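Local atomic coordinates of iron-chelator utilization protein (Thermobifida fusca TM51, PDB entry 4YHB), a protein that binds FAD and probably acts as a flavin-dependent reductase that releases iron from ferric siderophores. Residues Glu11-Lys16 / Leu129-Thr134; Pro30-Val35 / Glu179-Asp184. All coordinates share one frame; numbering follows the deposited sequence.

Contact 1: Glu11-Lys16 / Leu129-Thr134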
loop_
_atom_site.group_PDB
_atom_site.type_symbol
_atom_site.label_atom_id
_atom_site.label_comp_id
_atom_site.label_asym_id
_atom_site.label_seq_id
_atom_site.Cartn_x
_atom_site.Cartn_y
_atom_site.Cartn_z
ATOM N N GLU A 11 -8.584 -13.177 -8.334
ATOM C CA GLU A 11 -8.051 -14.515 -8.156
ATOM C C GLU A 11 -7.646 -14.723 -6.697
ATOM O O GLU A 11 -6.924 -13.910 -6.124
ATOM C CB GLU A 11 -6.857 -14.750 -9.081
ATOM C CG GLU A 11 -6.098 -16.025 -8.763
ATOM C CD GLU A 11 -4.923 -16.275 -9.693
ATOM O OE1 GLU A 11 -4.545 -15.357 -10.450
ATOM O OE2 GLU A 11 -4.377 -17.402 -9.665
ATOM N N MET A 12 -8.113 -15.807 -6.093
ATOM C CA MET A 12 -7.750 -16.104 -4.714
ATOM C C MET A 12 -6.432 -16.862 -4.634
ATOM O O MET A 12 -6.095 -17.652 -5.518
ATOM C CB MET A 12 -8.860 -16.902 -4.020
ATOM C CG MET A 12 -10.223 -16.235 -4.079
ATOM S SD MET A 12 -10.272 -14.615 -3.278
ATOM C CE MET A 12 -10.091 -15.080 -1.557
ATOM N N TYR A 13 -5.678 -16.594 -3.575
ATOM C CA TYR A 13 -4.480 -17.358 -3.244
ATOM C C TYR A 13 -4.774 -18.239 -2.048
ATOM O O TYR A 13 -5.547 -17.845 -1.165
ATOM C CB TYR A 13 -3.307 -16.451 -2.880
ATOM C CG TYR A 13 -2.801 -15.513 -3.945
ATOM C CD1 TYR A 13 -2.281 -14.275 -3.589
ATOM C CD2 TYR A 13 -2.778 -15.878 -5.287
ATOM C CE1 TYR A 13 -1.785 -13.411 -4.539
ATOM C CE2 TYR A 13 -2.282 -15.017 -6.253
ATOM C CZ TYR A 13 -1.783 -13.782 -5.866
ATOM O OH TYR A 13 -1.283 -12.913 -6.799
ATOM N N PRO A 14 -4.134 -19.412 -1.984
ATOM C CA PRO A 14 -4.193 -20.202 -0.749
ATOM C C PRO A 14 -3.485 -19.487 0.405
ATOM O O PRO A 14 -2.422 -18.881 0.235
ATOM C CB PRO A 14 -3.481 -21.505 -1.120
ATOM C CG PRO A 14 -2.634 -21.173 -2.298
ATOM C CD PRO A 14 -3.342 -20.070 -3.037
ATOM N N LEU A 15 -4.094 -19.554 1.577
ATOM C CA LEU A 15 -3.589 -18.886 2.770
ATOM C C LEU A 15 -2.547 -19.748 3.465
ATOM O O LEU A 15 -2.727 -20.959 3.579
ATOM C CB LEU A 15 -4.757 -18.594 3.724
ATOM C CG LEU A 15 -4.819 -17.281 4.495
ATOM C CD1 LEU A 15 -4.561 -16.105 3.570
ATOM C CD2 LEU A 15 -6.184 -17.146 5.180
ATOM N N LYS A 16 -1.450 -19.152 3.922
ATOM C CA LYS A 16 -0.531 -19.886 4.794
ATOM C C LYS A 16 0.186 -18.928 5.733
ATOM O O LYS A 16 0.455 -17.771 5.390
ATOM C CB LYS A 16 0.481 -20.725 3.983
ATOM C CG LYS A 16 1.498 -21.462 4.875
ATOM C CD LYS A 16 2.252 -22.582 4.165
ATOM C CE LYS A 16 2.996 -23.475 5.171
ATOM N NZ LYS A 16 3.516 -22.720 6.360
ATOM N N LEU A 129 0.891 -12.943 6.720
ATOM C CA LEU A 129 -0.321 -13.637 6.287
ATOM C C LEU A 129 -0.846 -13.078 4.964
ATOM O O LEU A 129 -1.013 -11.863 4.807
ATOM C CB LEU A 129 -1.400 -13.554 7.375
ATOM C CG LEU A 129 -2.735 -14.252 7.067
ATOM C CD1 LEU A 129 -2.544 -15.774 6.976
ATOM C CD2 LEU A 129 -3.766 -13.898 8.129
ATOM N N GLY A 130 -1.112 -13.970 4.010
ATOM C CA GLY A 130 -1.591 -13.554 2.709
ATOM C C GLY A 130 -0.487 -13.378 1.675
ATOM O O GLY A 130 0.628 -13.842 1.890
ATOM N N PRO A 131 -0.783 -12.692 0.557
ATOM C CA PRO A 131 -2.037 -12.000 0.240
ATOM C C PRO A 131 -3.197 -12.976 0.124
ATOM O O PRO A 131 -2.969 -14.116 -0.251
ATOM C CB PRO A 131 -1.758 -11.349 -1.121
ATOM C CG PRO A 131 -0.283 -11.362 -1.268
ATOM C CD PRO A 131 0.178 -12.591 -0.552
ATOM N N ARG A 132 -4.394 -12.539 0.487
ATOM C CA ARG A 132 -5.580 -13.382 0.403
ATOM C C ARG A 132 -5.867 -13.718 -1.062
ATOM O O ARG A 132 -6.415 -14.777 -1.398
ATOM C CB ARG A 132 -6.761 -12.664 1.060
ATOM C CG ARG A 132 -8.127 -13.342 0.906
ATOM C CD ARG A 132 -8.231 -14.652 1.673
ATOM N NE ARG A 132 -7.719 -15.799 0.922
ATOM C CZ ARG A 132 -7.933 -17.061 1.285
ATOM N NH1 ARG A 132 -8.648 -17.308 2.375
ATOM N NH2 ARG A 132 -7.437 -18.071 0.570
ATOM N N GLY A 133 -5.469 -12.801 -1.934
ATOM C CA GLY A 133 -5.684 -12.944 -3.358
ATOM C C GLY A 133 -5.199 -11.711 -4.093
ATOM O O GLY A 133 -4.390 -10.944 -3.568
ATOM N N THR A 134 -5.683 -11.521 -5.312
ATOM C CA THR A 134 -5.161 -10.470 -6.183
ATOM C C THR A 134 -6.260 -10.021 -7.143
ATOM O O THR A 134 -7.181 -10.788 -7.449
ATOM C CB THR A 134 -3.904 -10.944 -6.972
ATOM O OG1 THR A 134 -3.288 -9.836 -7.656
ATOM C CG2 THR A 134 -4.261 -12.032 -7.987
HETATM O O HOH W 1 -1.373 -16.379 0.571
HETATM O O HOH W 2 -0.808 -16.729 3.302
#
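Tyr13 lies against the backbone of Gly133, whose CA sits over one face of the ring 4.1 Å from its centroid, a CH-pi contact. Pro131 O meets the ring edge in its plane, 3.4 Å from Tyr13 CD1, and the phenol oxygen reaches Thr134 CB and CG2 while hydrogen-bonding to Asp48. With no side chain on Gly133, its CA comes 4.0 Å from Met12 CA in a non-hydrogen-bonded pair; a CB there would clash with Glu11 O. Backbone bonds run from Glu11 N to Thr134 O (2.9 Å) and from Tyr13 N to Arg132 O (2.9 Å). Against this buried packing, the other side is looser. Arg132 bends at chi2 (68°) and chi3 (-85°), which bring CD and NE beside exposed Met12 CE, 3.5 Å from NE. Its NH2 donates to Tyr13 O at 2.6 Å, Tyr13 O lying near the guanidinium plane, and forms a salt bridge to Asp74; Leu15 CD1 lies over the guanidinium centre. An alanine here would probably leave Tyr13 O without this donor, Asp74 without its positive mate and Leu15 and Met12 without the group they pack on. From Pro14 onward water enters, joining Pro14 O to Pro131 O and Lys16 N to Gly130 N; between these bridges Leu15 CG meets Leu129 CD1 (3.7 Å). Strands 9-12 and 133-136 form a small two-stranded sheet beside the six-stranded barrel, with Pro131 touching Val54 and Leu129 touching Trp57 of strand 53-57.

Contact 2: Pro30-Val35 / Glu179-Asp184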
loop_
_atom_site.group_PDB
_atom_site.type_symbol
_atom_site.label_atom_id
_atom_site.label_comp_id
_atom_site.label_asym_id
_atom_site.label_seq_id
_atom_site.Cartn_x
_atom_site.Cartn_y
_atom_site.Cartn_z
ATOM N N PRO A 30 13.581 10.146 4.804
ATOM C CA PRO A 30 13.550 10.261 6.264
ATOM C C PRO A 30 12.372 9.562 6.960
ATOM O O PRO A 30 12.586 9.030 8.051
ATOM C CB PRO A 30 13.479 11.773 6.483
ATOM C CG PRO A 30 14.219 12.332 5.341
ATOM C CD PRO A 30 13.899 11.450 4.170
ATOM N N ARG A 31 11.186 9.540 6.352
ATOM C CA ARG A 31 10.008 8.937 6.988
ATOM C C ARG A 31 9.519 7.635 6.344
ATOM O O ARG A 31 8.384 7.218 6.577
ATOM C CB ARG A 31 8.849 9.923 6.983
ATOM C CG ARG A 31 9.160 11.245 7.683
ATOM C CD ARG A 31 8.048 12.224 7.340
ATOM N NE ARG A 31 8.102 13.489 8.070
ATOM C CZ ARG A 31 8.810 14.539 7.692
ATOM N NH1 ARG A 31 9.570 14.459 6.604
ATOM N NH2 ARG A 31 8.756 15.671 8.406
ATOM N N MET A 32 10.353 7.019 5.517
ATOM C CA MET A 32 9.992 5.743 4.910
ATOM C C MET A 32 11.168 4.777 4.893
ATOM O O MET A 32 12.290 5.146 4.534
ATOM C CB MET A 32 9.467 5.932 3.482
ATOM C CG MET A 32 8.794 4.654 2.980
ATOM S SD MET A 32 7.390 4.891 1.899
ATOM C CE MET A 32 6.330 5.948 2.878
ATOM N N VAL A 33 10.900 3.536 5.279
ATOM C CA VAL A 33 11.938 2.527 5.317
ATOM C C VAL A 33 11.497 1.323 4.489
ATOM O O VAL A 33 10.350 0.868 4.579
ATOM C CB VAL A 33 12.279 2.122 6.768
ATOM C CG1 VAL A 33 11.087 1.455 7.460
ATOM C CG2 VAL A 33 13.484 1.209 6.783
ATOM N N ARG A 34 12.412 0.853 3.644
ATOM C CA ARG A 34 12.154 -0.235 2.720
ATOM C C ARG A 34 12.845 -1.459 3.274
ATOM O O ARG A 34 14.050 -1.431 3.550
ATOM C CB ARG A 34 12.659 0.121 1.316
ATOM C CG ARG A 34 12.531 -0.987 0.294
ATOM C CD ARG A 34 12.705 -0.460 -1.121
ATOM N NE ARG A 34 11.608 0.435 -1.481
ATOM C CZ ARG A 34 11.594 1.217 -2.553
ATOM N NH1 ARG A 34 12.630 1.241 -3.383
ATOM N NH2 ARG A 34 10.542 1.985 -2.786
ATOM N N VAL A 35 12.066 -2.521 3.472
ATOM C CA VAL A 35 12.529 -3.709 4.169
ATOM C C VAL A 35 12.380 -4.915 3.250
ATOM O O VAL A 35 11.311 -5.105 2.657
ATOM C CB VAL A 35 11.717 -3.918 5.473
ATOM C CG1 VAL A 35 12.100 -5.224 6.166
ATOM C CG2 VAL A 35 11.888 -2.719 6.411
ATOM N N GLU A 179 10.797 13.833 1.110
ATOM C CA GLU A 179 10.099 12.556 1.037
ATOM C C GLU A 179 9.793 12.132 -0.399
ATOM O O GLU A 179 9.228 11.062 -0.623
ATOM C CB GLU A 179 8.806 12.620 1.851
ATOM C CG GLU A 179 9.040 12.851 3.337
ATOM C CD GLU A 179 9.824 11.712 3.989
ATOM O OE1 GLU A 179 9.619 10.525 3.619
ATOM O OE2 GLU A 179 10.639 12.007 4.881
ATOM N N GLU A 180 10.152 12.969 -1.368
ATOM C CA GLU A 180 9.973 12.621 -2.780
ATOM C C GLU A 180 10.858 11.444 -3.156
ATOM O O GLU A 180 11.963 11.308 -2.642
ATOM C CB GLU A 180 10.282 13.827 -3.673
ATOM C CG GLU A 180 9.325 14.969 -3.422
ATOM C CD GLU A 180 9.633 16.218 -4.231
ATOM O OE1 GLU A 180 10.502 16.162 -5.121
ATOM O OE2 GLU A 180 8.985 17.254 -3.978
ATOM N N GLN A 181 10.362 10.591 -4.046
ATOM C CA GLN A 181 11.119 9.443 -4.526
ATOM C C GLN A 181 11.386 9.561 -6.019
ATOM O O GLN A 181 10.642 10.214 -6.738
ATOM C CB GLN A 181 10.363 8.135 -4.226
ATOM C CG GLN A 181 10.022 7.947 -2.756
ATOM C CD GLN A 181 9.336 6.608 -2.483
ATOM O OE1 GLN A 181 9.330 5.721 -3.331
ATOM N NE2 GLN A 181 8.762 6.465 -1.299
ATOM N N GLU A 182 12.457 8.930 -6.481
ATOM C CA GLU A 182 12.730 8.825 -7.903
ATOM C C GLU A 182 12.108 7.539 -8.420
ATOM O O GLU A 182 12.518 6.454 -8.030
ATOM C CB GLU A 182 14.235 8.848 -8.171
ATOM C CG GLU A 182 14.926 10.058 -7.569
ATOM C CD GLU A 182 16.406 10.121 -7.898
ATOM O OE1 GLU A 182 17.023 9.052 -8.108
ATOM O OE2 GLU A 182 16.950 11.247 -7.943
ATOM N N LEU A 183 11.109 7.677 -9.283
ATOM C CA LEU A 183 10.343 6.537 -9.773
ATOM C C LEU A 183 10.659 6.209 -11.230
ATOM O O LEU A 183 10.881 7.109 -12.042
ATOM C CB LEU A 183 8.848 6.817 -9.614
ATOM C CG LEU A 183 8.345 7.050 -8.186
ATOM C CD1 LEU A 183 6.857 7.350 -8.198
ATOM C CD2 LEU A 183 8.636 5.827 -7.310
ATOM N N ASP A 184 10.662 4.921 -11.558
ATOM C CA ASP A 184 10.873 4.480 -12.935
ATOM C C ASP A 184 9.547 4.475 -13.690
ATOM O O ASP A 184 8.879 3.450 -13.792
ATOM C CB ASP A 184 11.507 3.088 -12.974
ATOM C CG ASP A 184 12.185 2.789 -14.304
ATOM O OD1 ASP A 184 11.981 3.555 -15.275
ATOM O OD2 ASP A 184 12.917 1.780 -14.380
HETATM O O HOH W 3 10.151 3.522 -5.051
#
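Glu179 reaches the Pro30-Arg31 turn with its carboxylate, OE2 lying 3.3 Å from Pro30 CB and 2.9 Å from Arg31 N. Both carboxylate oxygens accept from that N-H, though both bonds are weak. Arg31 adds a salt bridge from NH1 to Glu179 OE2 at 3.2 Å; OE2 lies near the guanidinium plane, NH1 meets it on the anti side, 33° out of the carboxylate plane, and the two flat groups stand 82° apart. Glu179 turns its carboxylate to the turn through a bend at chi2 (-63°). Farther along, Gln181, extended beyond CG, brings its amide to the strand: NE2 comes 3.8 Å from Met32 SD, while OE1 accepts a hydrogen bond from a water that in turn accepts from Arg34 NH2 at 2.8 Å. In the second shell, Thr29 hydrogen-bonds to Glu179 OE1, Asp176 forms a salt bridge with Arg31 NH1, and Asp104 holds Arg34 through NE. The contact joins the FAD-binding barrel to the parallel-sheet domain, as in the two-domain arrangement of ferredoxin-reductase-like proteins, the Met32 side chain being about 6 Å from the FAD. Barrel strand 32-38, flanked by strands 17-29 and 100-106, meets the loop between strands 167-174 and 190-195, where Gln181 packs on both Ile28 of strand 17-29 and Leu152 of helix 152-161.

Overall arrangement
From the N terminus, strand 9-12 and the residues after it find their partner far along the chain: the loop closed by contact 1, where Leu129-Thr134 returns beside Glu11-Lys16, takes in all six barrel strands, the last ending at Leu129. Contact 2 begins inside this loop, at the turn between strands 17-29 and 32-38, and closes only after the chain has entered the parallel sheet, at Glu179-Asp184. The two loops therefore cross rather than nest. Contact 1 joins the N-terminal strand to the segment leaving the barrel, whereas contact 2 ties the barrel to the second domain. Their centres are 27 Å apart, on opposite sides of the chain's centre, and they do not touch.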